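PDB 6WT8: STING-associated CdnE c-di-GMP synthase from Flavobacteriaceae, which probably makes the cyclic dinucleotide c-di-GMP as a CD-NTase enzyme of a bacterial CBASS defence system that signals through STING. Local coordinates for residues Arg251-Met256 / Ile284-Asp289; Phe259-Lys264 / His280-Cys285. All blocks are in the same frame, centred on the assembly; numbering follows the deposited sequence.

Contact 1: Arg251-Met256 / Ile284-Asp289; sequences RRLKNM and ICYNID
The contact is helix-helix packing in the helical part of the CD-NTase fold, where Leu253 and Met256 meet Cys285, Tyr286 and Ile288. The start of helix 253-266 lies against the end of helix 278-287 and the loop after it. No hydrogen bond crosses the contact; the packing is almost wholly apolar. Leu253 points toward the other segment. Its CG is anti to the backbone N (chi1 169°), and CD1 lies 3.7 Å from Cys285 CB. The same methyl also reaches the main chain, with CD1 of Leu253 3.6 Å from Cys285 O. Leu253 CD2 approaches the Tyr286 ring obliquely, 4.3 Å from Tyr286 CD1. The Tyr286 ring also makes a cation-pi contact with Lys245, on helix 235-248. One turn after Leu253, Met256 CB lies 4.1 Å from Cys285 SG. Cys285 SG also lies 4.1 Å from the carbonyl carbon of Met256, against the backbone. Tyr293, in a later loop, touches Leu253, Met256 and Ile288. Ser249 OG accepts from the backbone N of both Arg252 and Leu253 where helix 253-266 begins. Met256 is selenomethionine in this crystal, and its chain bends at chi3 (-47°). It meets Ile288 tip to tip, with Met256 CE 4.1 Å from Ile288 CD1.

Contact 2: Phe259-Lys264 / His280-Cys285; sequences FLKNIK and HINAIC
Ile281 points at helix 259-264 and divides its two branches among Leu260, Lys261 and Lys264. The helix segments are inclined, nearer antiparallel than parallel, at 136° between their directions. Their axes come within 10.3 Å of each other, and the CA atoms of Leu260 and Ile281 are the nearest pair. CG2 of Ile281 is anti to the backbone N and lies 3.9 Å from Leu260 CB. The CG1 branch carries CD1 to the two lysines. There Ile281 CD1 is 3.7 Å from Lys264 CE, and Lys261 CG also touches this methyl. The Leu260, Lys261 and Lys264 side chains each cross Ile281 obliquely, and the lysines pack through these methylenes. An alanine in place of Ile281 would probably open a gap beside Leu260 CB and leave the methylenes of both lysines without their apolar partner. Further along, Leu260 CD1 lies 3.9 Å from Cys285 SG.

The lysine ends serve polar partners. Lys261 is extended beyond CG, and its NZ donates to a water at 2.7 Å. That water donates in turn to Asn282 OD1, also at 2.7 Å, which gives the helices a bridge without a direct bond. Lys261 NZ also bonds to Thr97 O, while Lys264 bends at chi3 (71°) and chi4 (83°) and its NZ bonds to Ile276 O, just ahead of helix 278-287.

Around this pair, Leu305 of helix 300-314 touches Leu260 and Phe259, helices 46-56 and 336-360 pack on Phe259 and Ile263, and Thr97 lies between strands 85-90 and 106-112 of the mixed sheet.

Contacts 1 and 2 are successive levels of one interface between helices 253-266 and 278-287, with centres about 9 Å apart. The opposed course explains the order: the start of the first helix meets the end of the second in contact 1, and later residues of the first meet earlier ones of the second in contact 2. Cys285 takes part in both. The pair also faces the nucleotidyltransferase core. Like Lys261 in contact 2, Lys254 bonds through NZ to the loop after strand 85-90, at Thr95 O; the NZ atoms of Lys254 and Lys261 are 11.0 Å apart. The loop that holds Thr95 and Thr97 probably carries the family's GS signature near the active site.

Contact 1: Arg251-Met256 / Ile284-Asp289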
ATOM      1  N   ARG A 251       3.300   0.057 -16.636  1.00 13.78           N
ATOM      2  CA  ARG A 251       2.225  -0.728 -16.009  1.00 13.69           C
ATOM      3  C   ARG A 251       2.681  -2.145 -15.706  1.00 14.78           C
ATOM      4  O   ARG A 251       1.919  -3.112 -15.898  1.00 18.48           O
ATOM      5  CB  ARG A 251       0.936  -0.696 -16.852  1.00 15.90           C
ATOM      6  CG  ARG A 251       0.411   0.741 -16.972  1.00 17.94           C
ATOM      7  CD  ARG A 251      -0.899   0.891 -17.732  1.00 19.20           C
ATOM      8  NE  ARG A 251      -0.773   0.668 -19.185  1.00 19.20           N
ATOM      9  CZ  ARG A 251      -1.754   0.887 -20.061  1.00 25.16           C
ATOM     10  NH1 ARG A 251      -2.958   1.304 -19.640  1.00 26.71           N
ATOM     11  NH2 ARG A 251      -1.539   0.663 -21.331  1.00 26.61           N
ATOM     12  N   ARG A 252       3.910  -2.270 -15.180  1.00 13.76           N
ATOM     13  CA  ARG A 252       4.435  -3.564 -14.733  1.00 16.18           C
ATOM     14  C   ARG A 252       4.672  -3.656 -13.230  1.00 14.00           C
ATOM     15  O   ARG A 252       4.691  -4.801 -12.696  1.00 15.24           O
ATOM     16  CB  ARG A 252       5.750  -3.887 -15.452  1.00 14.90           C
ATOM     17  CG  ARG A 252       5.430  -4.468 -16.880  1.00 16.23           C
ATOM     18  CD  ARG A 252       6.386  -3.948 -17.846  1.00 16.02           C
ATOM     19  NE  ARG A 252       6.405  -4.661 -19.115  1.00 13.22           N
ATOM     20  CZ  ARG A 252       5.831  -4.208 -20.250  1.00 13.49           C
ATOM     21  NH1 ARG A 252       5.035  -3.142 -20.230  1.00 15.09           N
ATOM     22  NH2 ARG A 252       6.041  -4.867 -21.404  1.00 15.07           N
ATOM     23  N   LEU A 253       4.901  -2.533 -12.540  1.00 14.73           N
ATOM     24  CA  LEU A 253       5.288  -2.597 -11.121  1.00 13.23           C
ATOM     25  C   LEU A 253       4.207  -3.276 -10.299  1.00 13.69           C
ATOM     26  O   LEU A 253       4.510  -4.150  -9.470  1.00 14.14           O
ATOM     27  CB  LEU A 253       5.532  -1.175 -10.581  1.00 12.73           C
ATOM     28  CG  LEU A 253       5.675  -1.091  -9.059  1.00 13.21           C
ATOM     29  CD1 LEU A 253       6.935  -1.840  -8.652  1.00 15.68           C
ATOM     30  CD2 LEU A 253       5.760   0.385  -8.645  1.00 15.83           C
ATOM     31  N   LYS A 254       2.962  -2.873 -10.471  1.00 12.23           N
ATOM     32  CA  LYS A 254       1.891  -3.477  -9.655  1.00 11.79           C
ATOM     33  C   LYS A 254       1.737  -4.967  -9.932  1.00 13.77           C
ATOM     34  O   LYS A 254       1.430  -5.745  -8.995  1.00 13.16           O
ATOM     35  CB  LYS A 254       0.555  -2.786  -9.893  1.00 11.46           C
ATOM     36  CG  LYS A 254       0.581  -1.363  -9.313  1.00 13.03           C
ATOM     37  CD  LYS A 254      -0.792  -0.689  -9.638  1.00 14.03           C
ATOM     38  CE  LYS A 254      -0.813   0.766  -9.272  1.00 13.72           C
ATOM     39  NZ  LYS A 254      -2.192   1.345  -9.388  1.00 17.04           N
ATOM     40  N   ASN A 255       1.951  -5.397 -11.177  1.00 14.36           N
ATOM     41  CA  ASN A 255       1.889  -6.826 -11.460  1.00 13.30           C
ATOM     42  C   ASN A 255       2.949  -7.580 -10.661  1.00 13.49           C
ATOM     43  O   ASN A 255       2.670  -8.655 -10.099  1.00 14.68           O
ATOM     44  CB  ASN A 255       2.082  -7.068 -12.964  1.00 17.00           C
ATOM     45  CG  ASN A 255       0.941  -6.504 -13.785  1.00 18.42           C
ATOM     46  OD1 ASN A 255      -0.218  -6.468 -13.336  1.00 20.00           O
ATOM     47  ND2 ASN A 255       1.242  -6.143 -15.035  1.00 18.73           N
HETATM   48  N   MSE A 256       4.151  -6.990 -10.515  1.00 12.57           N
HETATM   49  CA  MSE A 256       5.215  -7.649  -9.713  1.00 11.89           C
HETATM   50  C   MSE A 256       4.819  -7.679  -8.240  1.00 12.64           C
HETATM   51  O   MSE A 256       5.036  -8.706  -7.547  1.00 13.59           O
HETATM   52  CB  MSE A 256       6.587  -6.966  -9.856  1.00 16.60           C
HETATM   53  CG  MSE A 256       7.092  -7.214 -11.248  1.00 15.65           C
HETATM   54 SE   MSE A 256       9.028  -6.671 -11.429  1.00 29.74          SE
HETATM   55  CE  MSE A 256       8.935  -4.873 -10.529  1.00 18.15           C
ATOM     56  N   ILE A 284      10.521  -3.517  -1.920  1.00 13.04           N
ATOM     57  CA  ILE A 284      11.481  -4.301  -2.710  1.00 12.55           C
ATOM     58  C   ILE A 284      11.187  -4.084  -4.192  1.00 11.89           C
ATOM     59  O   ILE A 284      12.102  -3.903  -5.029  1.00 15.44           O
ATOM     60  CB  ILE A 284      11.388  -5.786  -2.323  1.00 12.90           C
ATOM     61  CG1 ILE A 284      11.959  -5.952  -0.905  1.00 16.07           C
ATOM     62  CG2 ILE A 284      12.078  -6.678  -3.401  1.00 17.15           C
ATOM     63  CD1 ILE A 284      11.616  -7.358  -0.259  1.00 17.82           C
ATOM     64  N   CYS A 285       9.900  -4.156  -4.566  1.00 11.89           N
ATOM     65  CA  CYS A 285       9.576  -4.002  -5.998  1.00 12.79           C
ATOM     66  C   CYS A 285       9.816  -2.585  -6.481  1.00 15.27           C
ATOM     67  O   CYS A 285      10.314  -2.383  -7.598  1.00 16.02           O
ATOM     68  CB  CYS A 285       8.146  -4.436  -6.269  1.00 13.09           C
ATOM     69  SG  CYS A 285       7.873  -6.212  -6.012  1.00 15.13           S
ATOM     70  N   TYR A 286       9.480  -1.602  -5.653  1.00 13.91           N
ATOM     71  CA  TYR A 286       9.623  -0.200  -6.008  1.00 14.81           C
ATOM     72  C   TYR A 286      11.089   0.151  -6.198  1.00 16.92           C
ATOM     73  O   TYR A 286      11.422   1.098  -6.932  1.00 18.43           O
ATOM     74  CB  TYR A 286       8.973   0.632  -4.879  1.00 15.08           C
ATOM     75  CG  TYR A 286       8.972   2.122  -5.092  1.00 14.33           C
ATOM     76  CD1 TYR A 286       7.984   2.730  -5.795  1.00 12.46           C
ATOM     77  CD2 TYR A 286       9.979   2.901  -4.550  1.00 16.02           C
ATOM     78  CE1 TYR A 286       7.997   4.112  -5.963  1.00 14.10           C
ATOM     79  CE2 TYR A 286      10.004   4.293  -4.713  1.00 16.93           C
ATOM     80  CZ  TYR A 286       8.997   4.875  -5.444  1.00 15.51           C
ATOM     81  OH  TYR A 286       8.989   6.238  -5.625  1.00 19.68           O
ATOM     82  N   ASN A 287      11.985  -0.556  -5.496  1.00 14.82           N
ATOM     83  CA  ASN A 287      13.385  -0.189  -5.572  1.00 16.39           C
ATOM     84  C   ASN A 287      14.050  -0.705  -6.864  1.00 15.15           C
ATOM     85  O   ASN A 287      15.166  -0.271  -7.187  1.00 17.37           O
ATOM     86  CB  ASN A 287      14.061  -0.703  -4.292  1.00 18.31           C
ATOM     87  CG  ASN A 287      15.554  -0.473  -4.270  1.00 18.30           C
ATOM     88  OD1 ASN A 287      16.323  -1.435  -4.302  1.00 23.31           O
ATOM     89  ND2 ASN A 287      15.943   0.752  -4.263  1.00 20.50           N
ATOM     90  N   ILE A 288      13.399  -1.611  -7.611  1.00 15.08           N
ATOM     91  CA  ILE A 288      14.001  -2.129  -8.836  1.00 17.34           C
ATOM     92  C   ILE A 288      14.053  -1.011  -9.879  1.00 17.58           C
ATOM     93  O   ILE A 288      13.096  -0.250 -10.053  1.00 17.23           O
ATOM     94  CB  ILE A 288      13.211  -3.363  -9.339  1.00 14.88           C
ATOM     95  CG1 ILE A 288      13.303  -4.498  -8.305  1.00 18.43           C
ATOM     96  CG2 ILE A 288      13.769  -3.898 -10.673  1.00 17.01           C
ATOM     97  CD1 ILE A 288      12.445  -5.739  -8.582  1.00 17.78           C
ATOM     98  N   ASP A 289      15.174  -0.922 -10.602  1.00 18.21           N
ATOM     99  CA  ASP A 289      15.363   0.124 -11.604  1.00 18.53           C
ATOM    100  C   ASP A 289      14.401  -0.134 -12.749  1.00 18.14           C
ATOM    101  O   ASP A 289      14.454  -1.215 -13.340  1.00 18.98           O
ATOM    102  CB  ASP A 289      16.820   0.080 -12.091  1.00 19.58           C
ATOM    103  CG  ASP A 289      17.135   1.088 -13.226  1.00 36.54           C
ATOM    104  OD1 ASP A 289      16.255   1.793 -13.808  1.00 39.51           O
ATOM    105  OD2 ASP A 289      18.346   1.159 -13.554  1.00 44.01           O
TER

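Contact 2: Phe259-Lys264 / His280-Cys285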
ATOM      1  N   PHE A 259       2.080 -10.316  -7.736  1.00 11.64           N
ATOM      2  CA  PHE A 259       2.674 -11.646  -7.891  1.00 13.04           C
ATOM      3  C   PHE A 259       3.413 -12.056  -6.640  1.00 11.95           C
ATOM      4  O   PHE A 259       3.179 -13.142  -6.115  1.00 12.28           O
ATOM      5  CB  PHE A 259       3.623 -11.623  -9.092  1.00 12.32           C
ATOM      6  CG  PHE A 259       4.350 -12.907  -9.346  1.00 13.13           C
ATOM      7  CD1 PHE A 259       3.680 -14.025  -9.726  1.00 14.23           C
ATOM      8  CD2 PHE A 259       5.699 -12.935  -9.314  1.00 17.02           C
ATOM      9  CE1 PHE A 259       4.367 -15.242  -9.978  1.00 14.57           C
ATOM     10  CE2 PHE A 259       6.387 -14.123  -9.570  1.00 22.49           C
ATOM     11  CZ  PHE A 259       5.712 -15.264  -9.940  1.00 18.30           C
ATOM     12  N   LEU A 260       4.307 -11.194  -6.124  1.00 11.54           N
ATOM     13  CA  LEU A 260       5.076 -11.626  -4.941  1.00 12.04           C
ATOM     14  C   LEU A 260       4.163 -11.833  -3.731  1.00 12.96           C
ATOM     15  O   LEU A 260       4.390 -12.732  -2.910  1.00 13.97           O
ATOM     16  CB  LEU A 260       6.172 -10.602  -4.592  1.00 16.60           C
ATOM     17  CG  LEU A 260       7.492 -10.581  -5.323  1.00 24.87           C
ATOM     18  CD1 LEU A 260       8.467  -9.732  -4.428  1.00 21.65           C
ATOM     19  CD2 LEU A 260       8.052 -11.995  -5.537  1.00 24.32           C
ATOM     20  N   LYS A 261       3.126 -10.988  -3.575  1.00 11.67           N
ATOM     21  CA  LYS A 261       2.174 -11.179  -2.475  1.00 12.78           C
ATOM     22  C   LYS A 261       1.474 -12.526  -2.589  1.00 11.48           C
ATOM     23  O   LYS A 261       1.312 -13.235  -1.584  1.00 13.92           O
ATOM     24  CB  LYS A 261       1.150 -10.043  -2.458  1.00 12.18           C
ATOM     25  CG  LYS A 261       1.684  -8.724  -1.935  1.00 13.75           C
ATOM     26  CD  LYS A 261       0.502  -7.753  -1.872  1.00 19.00           C
ATOM     27  CE  LYS A 261       0.898  -6.402  -1.468  1.00 22.34           C
ATOM     28  NZ  LYS A 261      -0.423  -5.692  -1.147  1.00 17.18           N
ATOM     29  N   ASN A 262       1.103 -12.929  -3.805  1.00 12.02           N
ATOM     30  CA  ASN A 262       0.458 -14.227  -3.983  1.00 12.55           C
ATOM     31  C   ASN A 262       1.433 -15.351  -3.678  1.00 15.60           C
ATOM     32  O   ASN A 262       1.042 -16.361  -3.083  1.00 14.59           O
ATOM     33  CB  ASN A 262      -0.073 -14.352  -5.433  1.00 13.26           C
ATOM     34  CG  ASN A 262      -1.525 -13.822  -5.556  1.00 13.30           C
ATOM     35  OD1 ASN A 262      -2.420 -14.355  -4.898  1.00 15.72           O
ATOM     36  ND2 ASN A 262      -1.753 -12.766  -6.341  1.00 14.10           N
ATOM     37  N   ILE A 263       2.672 -15.254  -4.178  1.00 12.93           N
ATOM     38  CA  ILE A 263       3.660 -16.305  -3.882  1.00 12.18           C
ATOM     39  C   ILE A 263       3.847 -16.426  -2.376  1.00 14.31           C
ATOM     40  O   ILE A 263       3.884 -17.529  -1.830  1.00 15.29           O
ATOM     41  CB  ILE A 263       5.006 -16.002  -4.562  1.00 16.16           C
ATOM     42  CG1 ILE A 263       4.878 -16.000  -6.081  1.00 16.43           C
ATOM     43  CG2 ILE A 263       6.123 -16.965  -4.117  1.00 16.68           C
ATOM     44  CD1 ILE A 263       4.144 -17.109  -6.672  1.00 23.40           C
ATOM     45  N   LYS A 264       3.961 -15.286  -1.678  1.00 14.71           N
ATOM     46  CA  LYS A 264       4.148 -15.378  -0.227  1.00 14.08           C
ATOM     47  C   LYS A 264       2.948 -16.056   0.452  1.00 12.47           C
ATOM     48  O   LYS A 264       3.094 -16.890   1.388  1.00 16.30           O
ATOM     49  CB  LYS A 264       4.367 -13.970   0.358  1.00 13.58           C
ATOM     50  CG  LYS A 264       4.900 -14.080   1.802  1.00 15.03           C
ATOM     51  CD  LYS A 264       5.405 -12.694   2.305  1.00 18.21           C
ATOM     52  CE  LYS A 264       4.240 -11.734   2.564  1.00 19.59           C
ATOM     53  NZ  LYS A 264       3.612 -11.947   3.941  1.00 20.38           N
ATOM     54  N   HIS A 280       6.945  -4.269   2.922  1.00 12.97           N
ATOM     55  CA  HIS A 280       8.281  -4.651   2.475  1.00 11.87           C
ATOM     56  C   HIS A 280       8.257  -5.107   1.046  1.00 13.67           C
ATOM     57  O   HIS A 280       9.211  -4.827   0.298  1.00 13.51           O
ATOM     58  CB  HIS A 280       8.854  -5.770   3.353  1.00 13.84           C
ATOM     59  CG  HIS A 280       8.811  -5.437   4.794  1.00 14.44           C
ATOM     60  ND1 HIS A 280       7.733  -5.775   5.587  1.00 14.61           N
ATOM     61  CD2 HIS A 280       9.682  -4.755   5.601  1.00 14.90           C
ATOM     62  CE1 HIS A 280       7.958  -5.341   6.823  1.00 17.21           C
ATOM     63  NE2 HIS A 280       9.148  -4.756   6.863  1.00 17.76           N
ATOM     64  N   ILE A 281       7.213  -5.844   0.632  1.00 14.13           N
ATOM     65  CA  ILE A 281       7.114  -6.265  -0.769  1.00 13.64           C
ATOM     66  C   ILE A 281       7.002  -5.050  -1.672  1.00 11.97           C
ATOM     67  O   ILE A 281       7.676  -4.968  -2.720  1.00 13.76           O
ATOM     68  CB  ILE A 281       5.903  -7.211  -0.953  1.00 12.56           C
ATOM     69  CG1 ILE A 281       6.281  -8.545  -0.342  1.00 15.68           C
ATOM     70  CG2 ILE A 281       5.625  -7.418  -2.459  1.00 13.89           C
ATOM     71  CD1 ILE A 281       5.126  -9.551  -0.281  1.00 16.53           C
ATOM     72  N   ASN A 282       6.196  -4.068  -1.257  1.00 12.12           N
ATOM     73  CA  ASN A 282       6.077  -2.838  -2.047  1.00 14.42           C
ATOM     74  C   ASN A 282       7.450  -2.217  -2.230  1.00 13.83           C
ATOM     75  O   ASN A 282       7.813  -1.795  -3.328  1.00 14.27           O
ATOM     76  CB  ASN A 282       5.187  -1.814  -1.346  1.00 11.83           C
ATOM     77  CG  ASN A 282       3.717  -2.188  -1.300  1.00 13.99           C
ATOM     78  OD1 ASN A 282       3.249  -3.038  -2.043  1.00 16.00           O
ATOM     79  ND2 ASN A 282       2.972  -1.529  -0.378  1.00 16.14           N
ATOM     80  N   ALA A 283       8.196  -2.081  -1.121  1.00 13.16           N
ATOM     81  CA  ALA A 283       9.506  -1.417  -1.158  1.00 12.26           C
ATOM     82  C   ALA A 283      10.519  -2.184  -2.010  1.00 14.50           C
ATOM     83  O   ALA A 283      11.291  -1.578  -2.763  1.00 14.14           O
ATOM     84  CB  ALA A 283      10.041  -1.254   0.283  1.00 14.46           C
ATOM     85  N   ILE A 284      10.521  -3.517  -1.920  1.00 13.04           N
ATOM     86  CA  ILE A 284      11.481  -4.301  -2.710  1.00 12.55           C
ATOM     87  C   ILE A 284      11.187  -4.084  -4.192  1.00 11.89           C
ATOM     88  O   ILE A 284      12.102  -3.903  -5.029  1.00 15.44           O
ATOM     89  CB  ILE A 284      11.388  -5.786  -2.323  1.00 12.90           C
ATOM     90  CG1 ILE A 284      11.959  -5.952  -0.905  1.00 16.07           C
ATOM     91  CG2 ILE A 284      12.078  -6.678  -3.401  1.00 17.15           C
ATOM     92  CD1 ILE A 284      11.616  -7.358  -0.259  1.00 17.82           C
ATOM     93  N   CYS A 285       9.900  -4.156  -4.566  1.00 11.89           N
ATOM     94  CA  CYS A 285       9.576  -4.002  -5.998  1.00 12.79           C
ATOM     95  C   CYS A 285       9.816  -2.585  -6.481  1.00 15.27           C
ATOM     96  O   CYS A 285      10.314  -2.383  -7.598  1.00 16.02           O
ATOM     97  CB  CYS A 285       8.146  -4.436  -6.269  1.00 13.09           C
ATOM     98  SG  CYS A 285       7.873  -6.212  -6.012  1.00 15.13           S
TER
HETATM   99  O   HOH W   1       0.550  -3.173  -1.556  1.00 21.11           O